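Local coordinates for protein cytosolic phospholipase A2 delta (Homo sapiens, PDB 5IZ5) that hydrolyses glycerophospholipids at the sn-2 position in a calcium-dependent manner, preferring linoleic acid there and releasing a lysophospholipid and a free fatty acid, at residues L465-L469 against A529-N533; T478-W484 against W628-D634; L602-S606 against C648-Y654. The protein carries 3 engineered substitutions. One frame throughout, in Å; residues are numbered along the deposited sequence.

Contact 1 (L465-L469 against A529-N533); sequences LYLSL and AIWSN
Tyr-466 lies with its ring flat over the six-membered ring of Trp-531, an offset stack with the planes only 8° apart and the centroids 4.2 Å apart. CD1 of Tyr-466 sits 3.3 Å from CZ3 of Trp-531, and CH2 of the indole lies over the rim of the tyrosine ring. CB of Tyr-466 also rests on the indole face, 3.7 Å from the centroid of the six-membered ring, as a CH-pi contact. CG of Tyr-466 is anti to the carbonyl carbon (chi1 -48°), which swings the CD1 side of the ring over the indole. The phenol end turns to another partner, since OH is hydrogen-bonded to Gln-452. On the five-membered side of the indole, CB of Ser-468 comes to the edge at CD1 of Trp-531 (4.4 Å). One water lies 2.8 Å from O of Leu-467 and 2.7 Å from O of Trp-531, within hydrogen-bonding distance of both. Phe-487 adds an edge-to-face contact to Trp-531. Replacing Trp-531 by an alanine would probably leave one face of the Tyr-466 ring without its stacking partner and open a gap between strand and helix. The contact packs the C-terminal end of helix 524-531 on strand 463-471 of the mixed sheet. The Trp-531 side chain is about 6 Å from those of the nucleophile Ser-365 and Asp-651, consistent with a place beside the Ser-Asp dyad of cPLA2 enzymes.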
loop_
_atom_site.group_PDB
_atom_site.type_symbol
_atom_site.label_atom_id
_atom_site.label_comp_id
_atom_site.label_asym_id
_atom_site.label_seq_id
_atom_site.Cartn_x
_atom_site.Cartn_y
_atom_site.Cartn_z
ATOM N N LEU B 465 -11.367 -8.351 -1.892
ATOM C CA LEU B 465 -10.408 -7.286 -2.171
ATOM C C LEU B 465 -10.383 -6.295 -1.004
ATOM O O LEU B 465 -11.390 -5.651 -0.696
ATOM C CB LEU B 465 -10.782 -6.579 -3.472
ATOM C CG LEU B 465 -10.704 -7.479 -4.720
ATOM C CD1 LEU B 465 -11.571 -6.954 -5.855
ATOM C CD2 LEU B 465 -9.263 -7.646 -5.181
ATOM N N TYR B 466 -9.233 -6.191 -0.346
ATOM C CA TYR B 466 -9.074 -5.325 0.812
ATOM C C TYR B 466 -8.186 -4.151 0.400
ATOM O O TYR B 466 -7.154 -4.353 -0.257
ATOM C CB TYR B 466 -8.412 -6.076 1.969
ATOM C CG TYR B 466 -8.970 -7.456 2.314
ATOM C CD1 TYR B 466 -9.764 -7.646 3.443
ATOM C CD2 TYR B 466 -8.652 -8.576 1.548
ATOM C CE1 TYR B 466 -10.250 -8.900 3.790
ATOM C CE2 TYR B 466 -9.140 -9.839 1.884
ATOM C CZ TYR B 466 -9.935 -9.997 3.007
ATOM O OH TYR B 466 -10.419 -11.243 3.366
ATOM N N LEU B 467 -8.567 -2.930 0.786
ATOM C CA LEU B 467 -7.829 -1.730 0.340
ATOM C C LEU B 467 -7.150 -0.952 1.465
ATOM O O LEU B 467 -7.637 -0.900 2.603
ATOM C CB LEU B 467 -8.743 -0.767 -0.427
ATOM C CG LEU B 467 -8.722 -0.618 -1.955
ATOM C CD1 LEU B 467 -7.875 -1.633 -2.699
ATOM C CD2 LEU B 467 -10.147 -0.632 -2.478
ATOM N N SER B 468 -6.011 -0.357 1.114
ATOM C CA SER B 468 -5.325 0.607 1.954
ATOM C C SER B 468 -4.654 1.671 1.094
ATOM O O SER B 468 -4.484 1.491 -0.100
ATOM C CB SER B 468 -4.259 -0.105 2.772
ATOM O OG SER B 468 -3.213 -0.522 1.919
ATOM N N LEU B 469 -4.252 2.771 1.717
ATOM C CA LEU B 469 -3.540 3.859 1.038
ATOM C C LEU B 469 -2.097 3.909 1.493
ATOM O O LEU B 469 -1.842 3.853 2.692
ATOM C CB LEU B 469 -4.197 5.209 1.370
ATOM C CG LEU B 469 -5.557 5.522 0.712
ATOM C CD1 LEU B 469 -6.181 6.793 1.275
ATOM C CD2 LEU B 469 -5.413 5.627 -0.800
ATOM N N ALA B 529 -5.327 -4.846 11.163
ATOM C CA ALA B 529 -4.886 -3.650 11.877
ATOM C C ALA B 529 -4.533 -2.504 10.931
ATOM O O ALA B 529 -4.875 -1.366 11.226
ATOM C CB ALA B 529 -3.706 -3.968 12.772
ATOM N N ILE B 530 -3.843 -2.810 9.823
ATOM C CA ILE B 530 -3.502 -1.843 8.763
ATOM C C ILE B 530 -4.771 -1.322 8.121
ATOM O O ILE B 530 -4.947 -0.117 7.953
ATOM C CB ILE B 530 -2.701 -2.486 7.594
ATOM C CG1 ILE B 530 -1.441 -3.220 8.066
ATOM C CG2 ILE B 530 -2.386 -1.472 6.487
ATOM C CD1 ILE B 530 -0.440 -2.392 8.813
ATOM N N TRP B 531 -5.642 -2.246 7.728
ATOM C CA TRP B 531 -6.881 -1.898 7.032
ATOM C C TRP B 531 -7.787 -1.002 7.874
ATOM O O TRP B 531 -8.496 -0.156 7.333
ATOM C CB TRP B 531 -7.636 -3.167 6.619
ATOM C CG TRP B 531 -6.864 -4.030 5.655
ATOM C CD1 TRP B 531 -5.975 -3.611 4.705
ATOM C CD2 TRP B 531 -6.938 -5.448 5.532
ATOM N NE1 TRP B 531 -5.484 -4.677 4.006
ATOM C CE2 TRP B 531 -6.059 -5.822 4.493
ATOM C CE3 TRP B 531 -7.655 -6.447 6.208
ATOM C CZ2 TRP B 531 -5.883 -7.147 4.107
ATOM C CZ3 TRP B 531 -7.470 -7.765 5.829
ATOM C CH2 TRP B 531 -6.596 -8.102 4.786
ATOM N N SER B 532 -7.769 -1.210 9.184
ATOM C CA SER B 532 -8.597 -0.454 10.108
ATOM C C SER B 532 -7.767 0.416 11.060
ATOM O O SER B 532 -8.200 0.661 12.196
ATOM C CB SER B 532 -9.501 -1.410 10.899
ATOM O OG SER B 532 -8.755 -2.288 11.727
ATOM N N ASN B 533 -6.587 0.875 10.617
ATOM C CA ASN B 533 -5.708 1.665 11.510
ATOM C C ASN B 533 -6.149 3.105 11.819
ATOM O O ASN B 533 -5.438 3.843 12.499
ATOM C CB ASN B 533 -4.210 1.593 11.124
ATOM C CG ASN B 533 -3.849 2.352 9.856
ATOM O OD1 ASN B 533 -4.624 3.138 9.318
ATOM N ND2 ASN B 533 -2.627 2.111 9.373
HETATM O O HOH W 1 -8.766 0.583 4.739
#

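Contact 2 (T478-W484 against W628-D634); sequences TLDFKEW and WADYQLD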
loop_
_atom_site.group_PDB
_atom_site.type_symbol
_atom_site.label_atom_id
_atom_site.label_comp_id
_atom_site.label_asym_id
_atom_site.label_seq_id
_atom_site.Cartn_x
_atom_site.Cartn_y
_atom_site.Cartn_z
ATOM N N THR B 478 3.134 17.351 0.814
ATOM C CA THR B 478 2.734 16.022 0.332
ATOM C C THR B 478 1.671 15.333 1.228
ATOM O O THR B 478 1.625 14.102 1.309
ATOM C CB THR B 478 3.958 15.077 0.177
ATOM O OG1 THR B 478 4.294 14.484 1.442
ATOM C CG2 THR B 478 5.172 15.826 -0.388
ATOM N N LEU B 479 0.806 16.119 1.871
ATOM C CA LEU B 479 -0.174 15.578 2.837
ATOM C C LEU B 479 -1.178 14.669 2.119
ATOM O O LEU B 479 -1.548 13.590 2.608
ATOM C CB LEU B 479 -0.914 16.736 3.539
ATOM C CG LEU B 479 -1.893 16.521 4.727
ATOM C CD1 LEU B 479 -3.218 15.881 4.305
ATOM C CD2 LEU B 479 -1.245 15.725 5.856
ATOM N N ASP B 480 -1.597 15.129 0.946
ATOM C CA ASP B 480 -2.603 14.459 0.123
ATOM C C ASP B 480 -2.020 13.629 -1.035
ATOM O O ASP B 480 -2.748 13.291 -1.970
ATOM C CB ASP B 480 -3.627 15.478 -0.409
ATOM C CG ASP B 480 -2.987 16.621 -1.183
ATOM O OD1 ASP B 480 -3.717 17.283 -1.950
ATOM O OD2 ASP B 480 -1.770 16.870 -1.023
ATOM N N PHE B 481 -0.719 13.331 -0.980
ATOM C CA PHE B 481 -0.120 12.260 -1.785
ATOM C C PHE B 481 -0.617 10.922 -1.264
ATOM O O PHE B 481 -0.435 10.614 -0.089
ATOM C CB PHE B 481 1.397 12.298 -1.673
ATOM C CG PHE B 481 2.103 11.180 -2.406
ATOM C CD1 PHE B 481 2.357 9.967 -1.775
ATOM C CD2 PHE B 481 2.533 11.348 -3.716
ATOM C CE1 PHE B 481 3.013 8.945 -2.439
ATOM C CE2 PHE B 481 3.193 10.329 -4.383
ATOM C CZ PHE B 481 3.433 9.127 -3.743
ATOM N N LYS B 482 -1.222 10.121 -2.133
ATOM C CA LYS B 482 -1.858 8.883 -1.690
ATOM C C LYS B 482 -2.025 7.914 -2.845
ATOM O O LYS B 482 -2.511 8.285 -3.903
ATOM C CB LYS B 482 -3.220 9.196 -1.050
ATOM C CG LYS B 482 -4.148 10.008 -1.928
ATOM C CD LYS B 482 -5.417 10.334 -1.165
ATOM C CE LYS B 482 -6.618 10.508 -2.082
ATOM N NZ LYS B 482 -7.861 10.015 -1.421
ATOM N N GLU B 483 -1.611 6.673 -2.611
ATOM C CA GLU B 483 -1.590 5.603 -3.606
ATOM C C GLU B 483 -2.361 4.400 -3.089
ATOM O O GLU B 483 -2.133 3.939 -1.968
ATOM C CB GLU B 483 -0.143 5.194 -3.898
ATOM C CG GLU B 483 0.718 6.362 -4.349
ATOM C CD GLU B 483 2.188 6.014 -4.450
ATOM O OE1 GLU B 483 2.797 6.370 -5.473
ATOM O OE2 GLU B 483 2.736 5.404 -3.505
ATOM N N TRP B 484 -3.268 3.886 -3.912
ATOM C CA TRP B 484 -4.083 2.745 -3.512
ATOM C C TRP B 484 -3.259 1.465 -3.577
ATOM O O TRP B 484 -2.623 1.179 -4.595
ATOM C CB TRP B 484 -5.340 2.632 -4.382
ATOM C CG TRP B 484 -6.286 3.785 -4.178
ATOM C CD1 TRP B 484 -6.382 4.910 -4.941
ATOM C CD2 TRP B 484 -7.246 3.931 -3.125
ATOM N NE1 TRP B 484 -7.348 5.746 -4.429
ATOM C CE2 TRP B 484 -7.895 5.168 -3.314
ATOM C CE3 TRP B 484 -7.619 3.137 -2.041
ATOM C CZ2 TRP B 484 -8.904 5.630 -2.454
ATOM C CZ3 TRP B 484 -8.624 3.592 -1.186
ATOM C CH2 TRP B 484 -9.258 4.827 -1.399
ATOM N N TRP B 628 -4.341 7.044 -12.151
ATOM C CA TRP B 628 -4.114 7.126 -10.706
ATOM C C TRP B 628 -3.166 8.249 -10.287
ATOM O O TRP B 628 -2.987 8.481 -9.098
ATOM C CB TRP B 628 -3.627 5.772 -10.186
ATOM C CG TRP B 628 -4.641 4.708 -10.452
ATOM C CD1 TRP B 628 -4.552 3.694 -11.363
ATOM C CD2 TRP B 628 -5.926 4.585 -9.837
ATOM N NE1 TRP B 628 -5.696 2.933 -11.334
ATOM C CE2 TRP B 628 -6.556 3.459 -10.406
ATOM C CE3 TRP B 628 -6.605 5.313 -8.851
ATOM C CZ2 TRP B 628 -7.832 3.042 -10.026
ATOM C CZ3 TRP B 628 -7.877 4.896 -8.470
ATOM C CH2 TRP B 628 -8.474 3.770 -9.057
ATOM N N ALA B 629 -2.587 8.974 -11.241
ATOM C CA ALA B 629 -1.592 10.000 -10.880
ATOM C C ALA B 629 -2.148 11.240 -10.162
ATOM O O ALA B 629 -3.035 11.905 -10.678
ATOM C CB ALA B 629 -0.793 10.449 -12.103
ATOM N N ASP B 630 -1.602 11.505 -8.966
ATOM C CA ASP B 630 -1.646 12.808 -8.263
ATOM C C ASP B 630 -0.728 13.780 -9.001
ATOM O O ASP B 630 0.494 13.670 -8.891
ATOM C CB ASP B 630 -1.117 12.667 -6.814
ATOM C CG ASP B 630 -2.205 12.335 -5.799
ATOM O OD1 ASP B 630 -2.232 11.170 -5.346
ATOM O OD2 ASP B 630 -3.010 13.234 -5.428
ATOM N N TYR B 631 -1.282 14.764 -9.703
ATOM C CA TYR B 631 -0.518 15.392 -10.789
ATOM C C TYR B 631 0.919 15.791 -10.406
ATOM O O TYR B 631 1.905 15.245 -10.937
ATOM C CB TYR B 631 -1.243 16.614 -11.369
ATOM C CG TYR B 631 -0.336 17.499 -12.215
ATOM C CD1 TYR B 631 -0.382 18.890 -12.118
ATOM C CD2 TYR B 631 0.595 16.934 -13.094
ATOM C CE1 TYR B 631 0.459 19.688 -12.884
ATOM C CE2 TYR B 631 1.443 17.721 -13.856
ATOM C CZ TYR B 631 1.370 19.096 -13.749
ATOM O OH TYR B 631 2.210 19.877 -14.508
ATOM N N GLN B 632 1.019 16.737 -9.480
ATOM C CA GLN B 632 2.266 17.488 -9.266
ATOM C C GLN B 632 3.381 16.593 -8.753
ATOM O O GLN B 632 4.485 16.573 -9.301
ATOM C CB GLN B 632 2.050 18.628 -8.261
ATOM C CG GLN B 632 0.804 19.493 -8.515
ATOM C CD GLN B 632 1.063 20.731 -9.362
ATOM O OE1 GLN B 632 0.289 21.037 -10.271
ATOM N NE2 GLN B 632 2.134 21.460 -9.059
ATOM N N LEU B 633 3.097 15.872 -7.678
ATOM C CA LEU B 633 4.077 14.932 -7.136
ATOM C C LEU B 633 4.433 13.795 -8.105
ATOM O O LEU B 633 5.588 13.344 -8.152
ATOM C CB LEU B 633 3.597 14.371 -5.776
ATOM C CG LEU B 633 4.622 14.621 -4.673
ATOM C CD1 LEU B 633 3.999 14.708 -3.288
ATOM C CD2 LEU B 633 5.708 13.563 -4.712
ATOM N N ASP B 634 3.465 13.360 -8.902
ATOM C CA ASP B 634 3.692 12.255 -9.830
ATOM C C ASP B 634 4.526 12.652 -11.048
ATOM O O ASP B 634 5.219 11.813 -11.625
ATOM C CB ASP B 634 2.362 11.624 -10.236
ATOM C CG ASP B 634 1.651 10.976 -9.057
ATOM O OD1 ASP B 634 2.286 10.736 -8.009
ATOM O OD2 ASP B 634 0.448 10.710 -9.160
#
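The beta turn 478-481 and the start of strand 482-487, part of the mixed sheet of the catalytic domain, pack against the short helix 631-634 and the residues leading into it. Leu-633 wedges between two side chains of the turn. Its CD1 presses on CG2 of Thr-478 at 3.3 Å, tighter than usual for two carbons. The same Leu-633 methyl reaches CD2 of Phe-481 at 3.7 Å, and the two side chains cross at about a right angle. Phe-481 has CG anti to the backbone N (chi1 177°), which carries its ring to the helix. Lys-472 makes a cation-pi contact with that ring. Further along the strand, CD1 of Trp-484 touches CZ3 of Trp-628 at 3.8 Å, with the ring planes at 65°. NE1 of Trp-484 is hydrogen-bonded to Tyr-693. Between these patches, OD1 of Asp-630 lies 3.2 Å from O of Lys-482. Both are acceptors, so no bond joins them. No hydrogen bond or salt bridge crosses between the segments, and their cohesion therefore probably rests mainly on the leucine, phenylalanine and tryptophan packing.

Contact 3 (L602-S606 against C648-Y654); sequences LHQRS and CLVDAAY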
loop_
_atom_site.group_PDB
_atom_site.type_symbol
_atom_site.label_atom_id
_atom_site.label_comp_id
_atom_site.label_asym_id
_atom_site.label_seq_id
_atom_site.Cartn_x
_atom_site.Cartn_y
_atom_site.Cartn_z
ATOM N N LEU B 602 2.383 5.835 14.295
ATOM C CA LEU B 602 1.009 5.386 14.230
ATOM C C LEU B 602 0.859 4.198 13.290
ATOM O O LEU B 602 0.070 3.289 13.554
ATOM C CB LEU B 602 0.111 6.523 13.733
ATOM C CG LEU B 602 -0.371 7.521 14.786
ATOM C CD1 LEU B 602 -1.127 8.655 14.105
ATOM C CD2 LEU B 602 -1.206 6.858 15.875
ATOM N N HIS B 603 1.618 4.234 12.198
ATOM C CA HIS B 603 1.438 3.345 11.061
ATOM C C HIS B 603 2.561 2.328 10.923
ATOM O O HIS B 603 3.687 2.572 11.350
ATOM C CB HIS B 603 1.340 4.188 9.798
ATOM C CG HIS B 603 0.324 5.278 9.895
ATOM N ND1 HIS B 603 -0.922 5.086 10.454
ATOM C CD2 HIS B 603 0.371 6.575 9.516
ATOM C CE1 HIS B 603 -1.599 6.219 10.414
ATOM N NE2 HIS B 603 -0.838 7.136 9.846
ATOM N N GLN B 604 2.240 1.181 10.329
ATOM C CA GLN B 604 3.233 0.140 10.058
ATOM C C GLN B 604 4.319 0.686 9.123
ATOM O O GLN B 604 4.049 1.518 8.253
ATOM C CB GLN B 604 2.551 -1.108 9.462
ATOM C CG GLN B 604 3.395 -2.359 9.423
ATOM C CD GLN B 604 3.580 -2.941 10.799
ATOM O OE1 GLN B 604 4.416 -2.466 11.568
ATOM N NE2 GLN B 604 2.794 -3.964 11.129
ATOM N N ARG B 605 5.556 0.258 9.334
ATOM C CA ARG B 605 6.649 0.636 8.438
ATOM C C ARG B 605 7.067 -0.530 7.539
ATOM O O ARG B 605 8.163 -1.082 7.643
ATOM C CB ARG B 605 7.818 1.211 9.239
ATOM C CG ARG B 605 7.501 2.612 9.730
ATOM C CD ARG B 605 8.552 3.157 10.674
ATOM N NE ARG B 605 8.303 4.562 11.002
ATOM C CZ ARG B 605 9.171 5.353 11.633
ATOM N NH1 ARG B 605 10.354 4.885 12.019
ATOM N NH2 ARG B 605 8.852 6.619 11.884
ATOM N N SER B 606 6.178 -0.860 6.616
ATOM C CA SER B 606 6.329 -2.058 5.807
ATOM C C SER B 606 7.436 -1.897 4.779
ATOM O O SER B 606 7.512 -0.872 4.112
ATOM C CB SER B 606 5.027 -2.385 5.097
ATOM O OG SER B 606 4.032 -2.725 6.045
ATOM N N CYS B 648 4.191 3.495 4.026
ATOM C CA CYS B 648 3.410 3.917 5.177
ATOM C C CYS B 648 1.938 3.727 4.840
ATOM O O CYS B 648 1.313 4.590 4.221
ATOM C CB CYS B 648 3.706 5.369 5.563
ATOM S SG CYS B 648 2.827 5.884 7.059
ATOM N N LEU B 649 1.388 2.597 5.274
ATOM C CA LEU B 649 0.060 2.176 4.862
ATOM C C LEU B 649 -1.003 2.597 5.868
ATOM O O LEU B 649 -0.879 2.371 7.077
ATOM C CB LEU B 649 0.020 0.660 4.645
ATOM C CG LEU B 649 0.879 0.164 3.476
ATOM C CD1 LEU B 649 0.884 -1.350 3.433
ATOM C CD2 LEU B 649 0.389 0.706 2.147
ATOM N N VAL B 650 -2.056 3.202 5.339
ATOM C CA VAL B 650 -3.067 3.853 6.126
ATOM C C VAL B 650 -4.462 3.332 5.749
ATOM O O VAL B 650 -4.684 2.884 4.634
ATOM C CB VAL B 650 -2.869 5.381 5.954
ATOM C CG1 VAL B 650 -4.152 6.115 5.651
ATOM C CG2 VAL B 650 -2.175 5.941 7.180
ATOM N N ASP B 651 -5.365 3.335 6.724
ATOM C CA ASP B 651 -6.795 3.049 6.527
ATOM C C ASP B 651 -7.379 4.035 5.510
ATOM O O ASP B 651 -7.112 5.222 5.612
ATOM C CB ASP B 651 -7.463 3.181 7.906
ATOM C CG ASP B 651 -8.935 2.840 7.909
ATOM O OD1 ASP B 651 -9.599 2.997 6.868
ATOM O OD2 ASP B 651 -9.429 2.436 8.988
ATOM N N ALA B 652 -8.148 3.551 4.526
ATOM C CA ALA B 652 -8.810 4.441 3.540
ATOM C C ALA B 652 -9.694 5.508 4.192
ATOM O O ALA B 652 -9.869 6.599 3.648
ATOM C CB ALA B 652 -9.639 3.629 2.555
ATOM N N ALA B 653 -10.241 5.185 5.361
ATOM C CA ALA B 653 -11.066 6.118 6.125
ATOM C C ALA B 653 -10.356 7.431 6.512
ATOM O O ALA B 653 -11.023 8.382 6.900
ATOM C CB ALA B 653 -11.616 5.425 7.365
ATOM N N TYR B 654 -9.024 7.489 6.426
ATOM C CA TYR B 654 -8.296 8.761 6.611
ATOM C C TYR B 654 -8.533 9.764 5.479
ATOM O O TYR B 654 -8.321 10.966 5.654
ATOM C CB TYR B 654 -6.784 8.542 6.713
ATOM C CG TYR B 654 -6.295 8.026 8.044
ATOM C CD1 TYR B 654 -6.318 6.676 8.333
ATOM C CD2 TYR B 654 -5.790 8.892 9.010
ATOM C CE1 TYR B 654 -5.859 6.196 9.547
ATOM C CE2 TYR B 654 -5.328 8.420 10.230
ATOM C CZ TYR B 654 -5.362 7.066 10.494
ATOM O OH TYR B 654 -4.915 6.565 11.703
HETATM O O HOH W 2 2.653 0.206 6.426
#
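His-603 reaches across from the loop 602-606, its CB touching SG of Cys-648 at 3.5 Å and facing O of Leu-649. Beyond CB, CG is anti to the carbonyl carbon (chi1 -52°), which brings one ring face under CG2 of Val-650. That methyl sits almost over the centre of the His-603 ring, 3.3 Å from the centroid and 15° off the ring normal, a close CH-pi contact. CG and ND1 both lie beneath it. CB of Leu-602 lies against the opposite face, toward the rim. CD2 meets SG of Cys-648, an oblique sulfur contact. Farther out, CE1 of His-603 is 3.6 Å from OH of Tyr-654, which lies near the plane of the imidazole. NE2 of His-603 is 3.2 Å from CG2 of Val-650 and is buried with no polar partner in the model. The rings of His-603 and Tyr-654 form an offset edge-to-face pair with planes at 88°. The Tyr-654 hydroxyl itself is hydrogen-bonded to O of Asn-533. Beside Gln-604 a water accepts from N of Leu-649 at 2.9 Å and donates to O of Gln-604 at 2.6 Å.

Asp-651, the proton acceptor by similarity, follows Val-650. Its OD1 accepts from N of Ala-653 at 2.7 Å in an Asx turn, and its OD2 is hydrogen-bonded to Ser-365. OD1 of Asn-533 accepts from its backbone N. His-603 does not touch Asp-651. It packs on Val-650, just before the aspartate, and on Tyr-654, three residues after it. The histidine is thus held by packing, with one buried ring nitrogen left unsatisfied.

Contacts 1 and 3 are buried near the middle of the chain, their centres 8 Å apart. Contact 2 is partly buried and lies farther out. All three reach one mixed sheet. Strand 463-471 of contact 1 pairs with strand 482-487 of contact 2 and with strand 649-650 of contact 3. Contacts 1 and 2 meet where CD2 of Leu-469 packs on CD2 of Trp-484 at 3.4 Å. Contacts 1 and 3 are joined by polar atoms, with O of Leu-469 2.7 Å from N of Val-650, a probable hydrogen bond. All three use aromatic side chains. The two inner contacts also hold a water, while contact 2 sets a carboxylate close to backbone oxygens.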